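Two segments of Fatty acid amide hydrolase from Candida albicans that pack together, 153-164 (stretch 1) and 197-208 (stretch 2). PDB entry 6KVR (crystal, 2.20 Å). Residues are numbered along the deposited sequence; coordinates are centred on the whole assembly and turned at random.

Stretch 1 (153-164) IPISLKEQMNYK
Stretch 2 (197-208) FYVRTSQPQTLM

The two segments meet as a short parallel beta pairing, extended at its C-terminal end by an arginine and a glutamine that bind the turn following the first strand. The strand axes approach to 4.6 Å, with 41° between their N-to-C directions. Register follows from the bridges: Leu-157 faces Arg-200 (CA to CA 4.9 Å) and Lys-158 faces Thr-201, both in extended conformation (Leu-157 phi/psi -129/130, Arg-200 -122/130).

Three backbone hydrogen bonds fix this register. Leu-157 N donates to Val-199 O over 3.4 Å, which is weak; Thr-201 N donates to Leu-157 O at 2.9 Å; Glu-159 N donates to Thr-201 O at 3.2 Å. Leu-157 O also receives a CA-H contact from Arg-200 CA at 3.1 Å. Before the bridges the backbones are further apart (Ile-155 CA to Phe-197 CA 5.8 Å), and water 1 fills the gap, donating to Ile-155 O (2.7 Å) and Val-199 O (2.7 Å) and accepting from Tyr-198 N (2.9 Å).

Leu-157 and Arg-200 share one sheet face, and both side chains start m, t. Leu-157 CD1 lies over the Phe-197 ring (chi1 -56°, chi2 -45°), 3.8 Å from its centroid and 20° off the normal, a CH-pi contact. Tyr-163 (chi1 t) adds an apolar contact through CE2, 3.9 Å from Phe-197 CD2. At the N-terminal end, Pro-154 CB packs 3.4 Å from CE1 of Tyr-198, whose chi1 is p.

Beyond the strand, Lys-158 to Met-161 form a type I turn, with Glu-159 at -59/-40 and Gln-160 at -61/-14. Arg-200 (chi3 p, chi4 -162°) reaches it: NH2 donates to Glu-159 O at 2.8 Å and weakly to Met-161 O at 3.2 Å, so the guanidinium satisfies turn carbonyls. Its opposite faces are covered by Glu-159 CG and Tyr-163 CB, the latter 3.5 Å from Arg-200 CZ. Glu-159 OE2 forms a long salt bridge with Arg-200 NH2 (3.8 Å), but lies well out of the guanidinium plane, so the attraction is one of charge without a directed N-H. Water 2 accepts from Arg-200 NE at 2.9 Å and lies 2.7 Å from both Lys-158 O and Met-161 O.

Lys-158 and Thr-201 occupy the other sheet face, with Lys-158 CA 3.5 Å from Thr-201 OG1. Gln-203 (chi1 p, chi2 -143°) uses both ends of its amide: NE2 donates to Glu-159 OE1 at 2.6 Å, while OE1 accepts a weak bond from Gln-160 N at 3.1 Å. The pairing buries 933 Å² in total.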

# COMPACT_ATOMS: atom_id res chain seq x y z
N ILE A 153 -21.64 4.89 23.03
CA ILE A 153 -22.24 5.08 21.71
C ILE A 153 -22.58 3.67 21.14
O ILE A 153 -21.64 2.90 20.91
CB ILE A 153 -21.31 5.86 20.78
CG1 ILE A 153 -21.17 7.29 21.28
CG2 ILE A 153 -21.87 5.91 19.37
CD1 ILE A 153 -22.53 7.98 21.55
N PRO A 154 -23.84 3.35 20.95
CA PRO A 154 -24.20 2.02 20.40
C PRO A 154 -23.92 1.92 18.91
O PRO A 154 -24.46 2.68 18.09
CB PRO A 154 -25.70 1.90 20.69
CG PRO A 154 -26.02 3.00 21.66
CD PRO A 154 -25.03 4.10 21.36
N ILE A 155 -23.09 0.95 18.54
CA ILE A 155 -22.55 0.81 17.19
C ILE A 155 -22.89 -0.59 16.69
O ILE A 155 -22.71 -1.57 17.42
CB ILE A 155 -21.04 1.09 17.17
CG1 ILE A 155 -20.79 2.59 17.40
CG2 ILE A 155 -20.38 0.61 15.87
CD1 ILE A 155 -19.36 3.03 17.19
N SER A 156 -23.43 -0.67 15.47
CA SER A 156 -23.74 -1.95 14.85
C SER A 156 -22.56 -2.42 14.00
O SER A 156 -21.82 -1.62 13.44
CB SER A 156 -25.00 -1.85 14.00
OG SER A 156 -24.88 -0.80 13.06
N LEU A 157 -22.42 -3.74 13.89
CA LEU A 157 -21.23 -4.37 13.34
C LEU A 157 -21.62 -5.37 12.26
O LEU A 157 -22.51 -6.21 12.47
CB LEU A 157 -20.44 -5.08 14.44
CG LEU A 157 -19.89 -4.21 15.57
CD1 LEU A 157 -19.46 -5.09 16.70
CD2 LEU A 157 -18.74 -3.32 15.09
N LYS A 158 -20.98 -5.28 11.10
CA LYS A 158 -21.17 -6.29 10.07
C LYS A 158 -20.71 -7.64 10.60
O LYS A 158 -19.69 -7.73 11.29
CB LYS A 158 -20.40 -5.90 8.81
CG LYS A 158 -20.74 -6.67 7.54
CD LYS A 158 -19.89 -6.17 6.38
CE LYS A 158 -20.08 -7.04 5.13
NZ LYS A 158 -19.65 -6.35 3.87
N GLU A 159 -21.50 -8.69 10.32
CA GLU A 159 -21.26 -9.99 10.93
C GLU A 159 -19.87 -10.55 10.63
O GLU A 159 -19.23 -11.16 11.50
CB GLU A 159 -22.33 -11.00 10.48
CG GLU A 159 -22.32 -12.34 11.26
CD GLU A 159 -21.24 -13.34 10.77
OE1 GLU A 159 -20.66 -13.14 9.67
OE2 GLU A 159 -20.97 -14.33 11.49
N GLN A 160 -19.38 -10.39 9.40
CA GLN A 160 -18.15 -11.07 8.99
C GLN A 160 -16.92 -10.67 9.83
O GLN A 160 -15.91 -11.37 9.78
CB GLN A 160 -17.88 -10.83 7.50
CG GLN A 160 -17.64 -9.36 7.13
CD GLN A 160 -16.18 -9.05 6.96
OE1 GLN A 160 -15.38 -9.95 6.64
NE2 GLN A 160 -15.80 -7.79 7.14
N MSE A 161 -16.99 -9.59 10.60
CA MSE A 161 -15.87 -9.22 11.45
C MSE A 161 -15.80 -10.10 12.69
O MSE A 161 -16.82 -10.30 13.36
CB MSE A 161 -15.95 -7.75 11.88
CG MSE A 161 -15.89 -6.77 10.73
SE MSE A 161 -16.04 -4.90 11.32
CE MSE A 161 -17.91 -4.96 11.79
N ASN A 162 -14.61 -10.60 13.00
CA ASN A 162 -14.41 -11.39 14.21
C ASN A 162 -15.02 -10.70 15.42
O ASN A 162 -14.70 -9.54 15.70
CB ASN A 162 -12.91 -11.62 14.48
CG ASN A 162 -12.32 -12.73 13.64
OD1 ASN A 162 -13.04 -13.45 12.95
ND2 ASN A 162 -10.99 -12.89 13.71
N TYR A 163 -15.88 -11.41 16.12
CA TYR A 163 -16.37 -10.98 17.42
C TYR A 163 -15.97 -12.05 18.42
O TYR A 163 -16.27 -13.24 18.22
CB TYR A 163 -17.89 -10.78 17.42
CG TYR A 163 -18.40 -9.97 18.60
CD1 TYR A 163 -18.52 -10.55 19.86
CD2 TYR A 163 -18.74 -8.62 18.46
CE1 TYR A 163 -18.98 -9.82 20.94
CE2 TYR A 163 -19.19 -7.88 19.54
CZ TYR A 163 -19.31 -8.49 20.78
OH TYR A 163 -19.75 -7.77 21.86
N LYS A 164 -15.33 -11.63 19.51
CA LYS A 164 -14.77 -12.57 20.48
C LYS A 164 -15.85 -13.51 21.02
O LYS A 164 -16.90 -13.07 21.48
CB LYS A 164 -14.13 -11.79 21.63
CG LYS A 164 -14.00 -12.57 22.91
CD LYS A 164 -13.23 -11.78 23.95
CE LYS A 164 -13.05 -12.60 25.22
NZ LYS A 164 -11.89 -12.14 26.04
N PHE A 197 -21.82 -2.61 22.06
CA PHE A 197 -22.20 -3.56 21.01
C PHE A 197 -23.40 -4.40 21.43
O PHE A 197 -23.55 -4.74 22.61
CB PHE A 197 -21.05 -4.52 20.67
CG PHE A 197 -19.79 -3.82 20.25
CD1 PHE A 197 -19.82 -2.76 19.36
CD2 PHE A 197 -18.56 -4.25 20.74
CE1 PHE A 197 -18.63 -2.14 18.95
CE2 PHE A 197 -17.37 -3.64 20.33
CZ PHE A 197 -17.41 -2.59 19.45
N TYR A 198 -24.21 -4.80 20.44
CA TYR A 198 -25.46 -5.49 20.73
C TYR A 198 -26.07 -6.20 19.52
O TYR A 198 -26.89 -7.09 19.71
CB TYR A 198 -26.49 -4.51 21.32
CG TYR A 198 -26.80 -3.32 20.44
CD1 TYR A 198 -25.83 -2.35 20.19
CD2 TYR A 198 -28.03 -3.18 19.83
CE1 TYR A 198 -26.11 -1.26 19.37
CE2 TYR A 198 -28.31 -2.11 19.01
CZ TYR A 198 -27.36 -1.15 18.80
OH TYR A 198 -27.63 -0.07 17.99
N VAL A 199 -25.70 -5.81 18.30
CA VAL A 199 -26.27 -6.39 17.09
C VAL A 199 -25.20 -6.57 16.01
O VAL A 199 -24.33 -5.70 15.83
CB VAL A 199 -27.44 -5.54 16.54
CG1 VAL A 199 -26.99 -4.13 16.23
CG2 VAL A 199 -28.05 -6.17 15.31
N ARG A 200 -25.25 -7.70 15.30
CA ARG A 200 -24.39 -7.96 14.16
C ARG A 200 -25.29 -8.22 12.97
O ARG A 200 -26.23 -9.02 13.06
CB ARG A 200 -23.46 -9.16 14.42
CG ARG A 200 -22.47 -8.92 15.57
CD ARG A 200 -21.79 -10.19 16.04
NE ARG A 200 -20.79 -10.62 15.08
CZ ARG A 200 -20.28 -11.85 15.03
NH1 ARG A 200 -20.66 -12.78 15.88
NH2 ARG A 200 -19.35 -12.13 14.12
N THR A 201 -25.00 -7.54 11.86
CA THR A 201 -25.95 -7.36 10.77
C THR A 201 -25.67 -8.28 9.60
O THR A 201 -24.56 -8.80 9.43
CB THR A 201 -25.93 -5.91 10.30
OG1 THR A 201 -24.57 -5.49 10.09
CG2 THR A 201 -26.58 -5.00 11.34
N SER A 202 -26.68 -8.42 8.75
CA SER A 202 -26.70 -9.41 7.69
C SER A 202 -25.84 -9.00 6.50
O SER A 202 -25.47 -7.83 6.33
CB SER A 202 -28.13 -9.68 7.21
OG SER A 202 -28.69 -8.48 6.69
N GLN A 203 -25.55 -10.00 5.67
CA GLN A 203 -24.68 -9.90 4.52
C GLN A 203 -25.03 -11.05 3.59
O GLN A 203 -25.53 -12.08 4.04
CB GLN A 203 -23.20 -9.98 4.93
CG GLN A 203 -22.88 -11.32 5.55
CD GLN A 203 -21.91 -11.24 6.70
OE1 GLN A 203 -21.32 -10.19 6.97
NE2 GLN A 203 -21.74 -12.36 7.40
N PRO A 204 -24.81 -10.90 2.29
CA PRO A 204 -25.10 -12.01 1.37
C PRO A 204 -24.08 -13.13 1.47
O PRO A 204 -22.93 -12.93 1.88
CB PRO A 204 -25.03 -11.33 0.00
CG PRO A 204 -24.02 -10.20 0.23
CD PRO A 204 -24.40 -9.68 1.59
N GLN A 205 -24.52 -14.33 1.08
CA GLN A 205 -23.60 -15.41 0.76
C GLN A 205 -22.57 -14.96 -0.29
O GLN A 205 -22.94 -14.37 -1.32
CB GLN A 205 -24.42 -16.60 0.26
CG GLN A 205 -23.65 -17.76 -0.33
CD GLN A 205 -24.57 -18.66 -1.16
OE1 GLN A 205 -24.94 -18.32 -2.29
NE2 GLN A 205 -24.96 -19.79 -0.61
N THR A 206 -21.29 -15.24 -0.02
CA THR A 206 -20.06 -14.90 -0.75
C THR A 206 -19.60 -13.47 -0.49
O THR A 206 -18.46 -13.14 -0.85
CB THR A 206 -20.11 -15.11 -2.28
OG1 THR A 206 -20.83 -14.03 -2.92
CG2 THR A 206 -20.74 -16.45 -2.67
N LEU A 207 -20.43 -12.61 0.11
CA LEU A 207 -20.10 -11.20 0.35
C LEU A 207 -19.90 -10.43 -0.95
O LEU A 207 -19.25 -9.40 -0.95
CB LEU A 207 -18.85 -11.03 1.22
CG LEU A 207 -18.84 -11.82 2.52
CD1 LEU A 207 -17.59 -11.50 3.35
CD2 LEU A 207 -20.11 -11.55 3.30
N MSE A 208 -20.39 -10.94 -2.07
CA MSE A 208 -20.21 -10.29 -3.36
C MSE A 208 -21.56 -10.10 -4.06
O MSE A 208 -21.73 -10.46 -5.23
CB MSE A 208 -19.25 -11.12 -4.23
CG MSE A 208 -17.83 -11.24 -3.67
SE MSE A 208 -17.00 -9.42 -3.76
CE MSE A 208 -16.54 -9.48 -5.71
O HOH W 1 -23.21 -4.19 17.79
O HOH W 2 -19.06 -8.76 13.72